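Local atomic coordinates of O-methyltransferase, putative (Bacillus cereus, PDB entry 3DUW), a protein that probably transfers the methyl group of S-adenosylmethionine to a hydroxyl oxygen of its acceptor, and binds the product S-adenosyl-L-homocysteine. Residues R100-I103 / E104-N107. Residues are numbered along the deposited sequence; the frame is centred on the assembly and turned at random.
Sequences RSNI and ERAN
Asn102 and Arg105, three residues apart on helix 93-105, show how an arginine in the last helical turn can reach back to an amide of the turn before. Both hydrogen bonds converge on one atom: Asn102 OD1 takes Arg105 NH1 at 2.9 Å and Arg105 NH2 at 3.0 Å. The oxygen lies at the guanidinium edge, nearly in its plane, yet the amide is turned 70° from that plane. NH1 meets a lone pair in the carbonyl plane, whereas NH2 arrives tilted 29° from it. A bend at chi3 (-48°) folds the arginine chain back alongside Asn102, with Ser101 O lying off one guanidinium face, toward its rim.

Packing is tight on the inner side of the helix, where Ile103 lies against Val112 and Val114 of strand 112-116 and buried Asn102 meets helix 23-34. The amide's other end, ND2, is hydrogen-bonded to Gly69 O. On the solvent side, Ser101 and Glu104 are exposed; the side chain of Glu104 touches the preceding turn through CB, 3.3 Å from Arg100 O, and its carboxylate leads away.

Regular bonding, such as Arg105 N to Ser101 O (3.0 Å), frays at Ala106, whose N makes only weak bonds to Asn102 O and Ile103 O. Asn107, with positive phi, then closes a Schellman motif that ends the helix of this Rossmann-like beta-alpha-beta unit. With OD1 accepting from the guanidinium and ND2 donating to Gly69, both ends of the buried amide are satisfied, which probably holds the amide in one orientation; the cationic partner would also be expected to polarise its carbonyl.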
ATOM      1  N   ARG A 100     -20.267  11.715  13.137  1.00  9.05           N
ATOM      2  CA  ARG A 100     -19.892  12.288  14.426  1.00  9.80           C
ATOM      3  C   ARG A 100     -20.295  11.347  15.552  1.00  9.19           C
ATOM      4  O   ARG A 100     -19.559  11.177  16.519  1.00 10.35           O
ATOM      5  CB  ARG A 100     -20.567  13.646  14.643  1.00 10.62           C
ATOM      6  CG  ARG A 100     -20.083  14.726  13.702  1.00 10.70           C
ATOM      7  CD  ARG A 100     -20.606  16.107  14.093  1.00 10.61           C
ATOM      8  NE  ARG A 100     -20.197  17.105  13.108  1.00 11.01           N
ATOM      9  CZ  ARG A 100     -20.924  17.474  12.059  1.00 11.22           C
ATOM     10  NH1 ARG A 100     -22.126  16.948  11.848  1.00 12.65           N
ATOM     11  NH2 ARG A 100     -20.422  18.337  11.183  1.00 11.88           N
ATOM     12  N   SER A 101     -21.466  10.732  15.412  1.00  8.99           N
ATOM     13  CA  SER A 101     -21.977   9.815  16.421  1.00 10.62           C
ATOM     14  C   SER A 101     -21.115   8.561  16.504  1.00 10.83           C
ATOM     15  O   SER A 101     -20.795   8.092  17.595  1.00 11.28           O
ATOM     16  CB  SER A 101     -23.428   9.449  16.101  1.00 10.81           C
ATOM     17  OG  SER A 101     -24.227  10.623  16.015  1.00 13.35           O
ATOM     18  N   ASN A 102     -20.730   8.022  15.350  1.00  9.43           N
ATOM     19  CA  ASN A 102     -19.891   6.830  15.324  1.00 10.37           C
ATOM     20  C   ASN A 102     -18.508   7.145  15.862  1.00 10.45           C
ATOM     21  O   ASN A 102     -17.929   6.355  16.605  1.00 11.39           O
ATOM     22  CB  ASN A 102     -19.781   6.277  13.902  1.00 10.35           C
ATOM     23  CG  ASN A 102     -21.054   5.591  13.449  1.00  9.01           C
ATOM     24  OD1 ASN A 102     -21.770   5.004  14.259  1.00  9.00           O
ATOM     25  ND2 ASN A 102     -21.334   5.645  12.152  1.00  8.63           N
ATOM     26  N   ILE A 103     -17.980   8.302  15.481  1.00 10.99           N
ATOM     27  CA  ILE A 103     -16.665   8.720  15.938  1.00 11.21           C
ATOM     28  C   ILE A 103     -16.677   8.908  17.454  1.00 10.87           C
ATOM     29  O   ILE A 103     -15.712   8.570  18.141  1.00 12.72           O
ATOM     30  CB  ILE A 103     -16.240  10.024  15.227  1.00 10.24           C
ATOM     31  CG1 ILE A 103     -15.976   9.724  13.748  1.00 12.20           C
ATOM     32  CG2 ILE A 103     -15.001  10.613  15.886  1.00 12.32           C
ATOM     33  CD1 ILE A 103     -15.741  10.950  12.895  1.00 13.34           C
ATOM     34  N   GLU A 104     -17.785   9.428  17.975  1.00 11.49           N
ATOM     35  CA  GLU A 104     -17.922   9.638  19.413  1.00 13.65           C
ATOM     36  C   GLU A 104     -17.994   8.301  20.143  1.00 13.43           C
ATOM     37  O   GLU A 104     -17.383   8.129  21.200  1.00 15.14           O
ATOM     38  CB  GLU A 104     -19.181  10.457  19.711  1.00 14.97           C
ATOM     39  CG  GLU A 104     -19.477  10.630  21.195  1.00 18.99           C
ATOM     40  CD  GLU A 104     -18.366  11.349  21.932  1.00 20.03           C
ATOM     41  OE1 GLU A 104     -18.074  12.512  21.579  1.00 25.75           O
ATOM     42  OE2 GLU A 104     -17.787  10.754  22.865  1.00 24.25           O
ATOM     43  N   ARG A 105     -18.734   7.350  19.577  1.00 13.53           N
ATOM     44  CA  ARG A 105     -18.869   6.039  20.197  1.00 14.28           C
ATOM     45  C   ARG A 105     -17.518   5.329  20.220  1.00 13.71           C
ATOM     46  O   ARG A 105     -17.271   4.473  21.070  1.00 16.52           O
ATOM     47  CB  ARG A 105     -19.903   5.189  19.447  1.00 14.34           C
ATOM     48  CG  ARG A 105     -20.647   4.202  20.352  1.00 13.98           C
ATOM     49  CD  ARG A 105     -21.753   3.436  19.630  1.00 12.61           C
ATOM     50  NE  ARG A 105     -22.617   4.306  18.838  1.00  9.68           N
ATOM     51  CZ  ARG A 105     -22.476   4.493  17.529  1.00 10.03           C
ATOM     52  NH1 ARG A 105     -21.514   3.863  16.869  1.00 10.61           N
ATOM     53  NH2 ARG A 105     -23.277   5.321  16.882  1.00  9.25           N
ATOM     54  N   ALA A 106     -16.646   5.695  19.284  1.00 14.36           N
ATOM     55  CA  ALA A 106     -15.314   5.109  19.198  1.00 13.42           C
ATOM     56  C   ALA A 106     -14.330   5.904  20.063  1.00 13.86           C
ATOM     57  O   ALA A 106     -13.133   5.622  20.078  1.00 14.37           O
ATOM     58  CB  ALA A 106     -14.844   5.090  17.744  1.00 14.13           C
ATOM     59  N   ASN A 107     -14.852   6.894  20.784  1.00 14.59           N
ATOM     60  CA  ASN A 107     -14.048   7.742  21.665  1.00 15.55           C
ATOM     61  C   ASN A 107     -12.905   8.442  20.937  1.00 15.47           C
ATOM     62  O   ASN A 107     -11.771   8.452  21.414  1.00 16.56           O
ATOM     63  CB  ASN A 107     -13.486   6.918  22.828  1.00 18.20           C
ATOM     64  CG  ASN A 107     -14.571   6.367  23.730  1.00 19.74           C
ATOM     65  OD1 ASN A 107     -15.417   7.111  24.229  1.00 22.23           O
ATOM     66  ND2 ASN A 107     -14.550   5.058  23.947  1.00 20.64           N
TER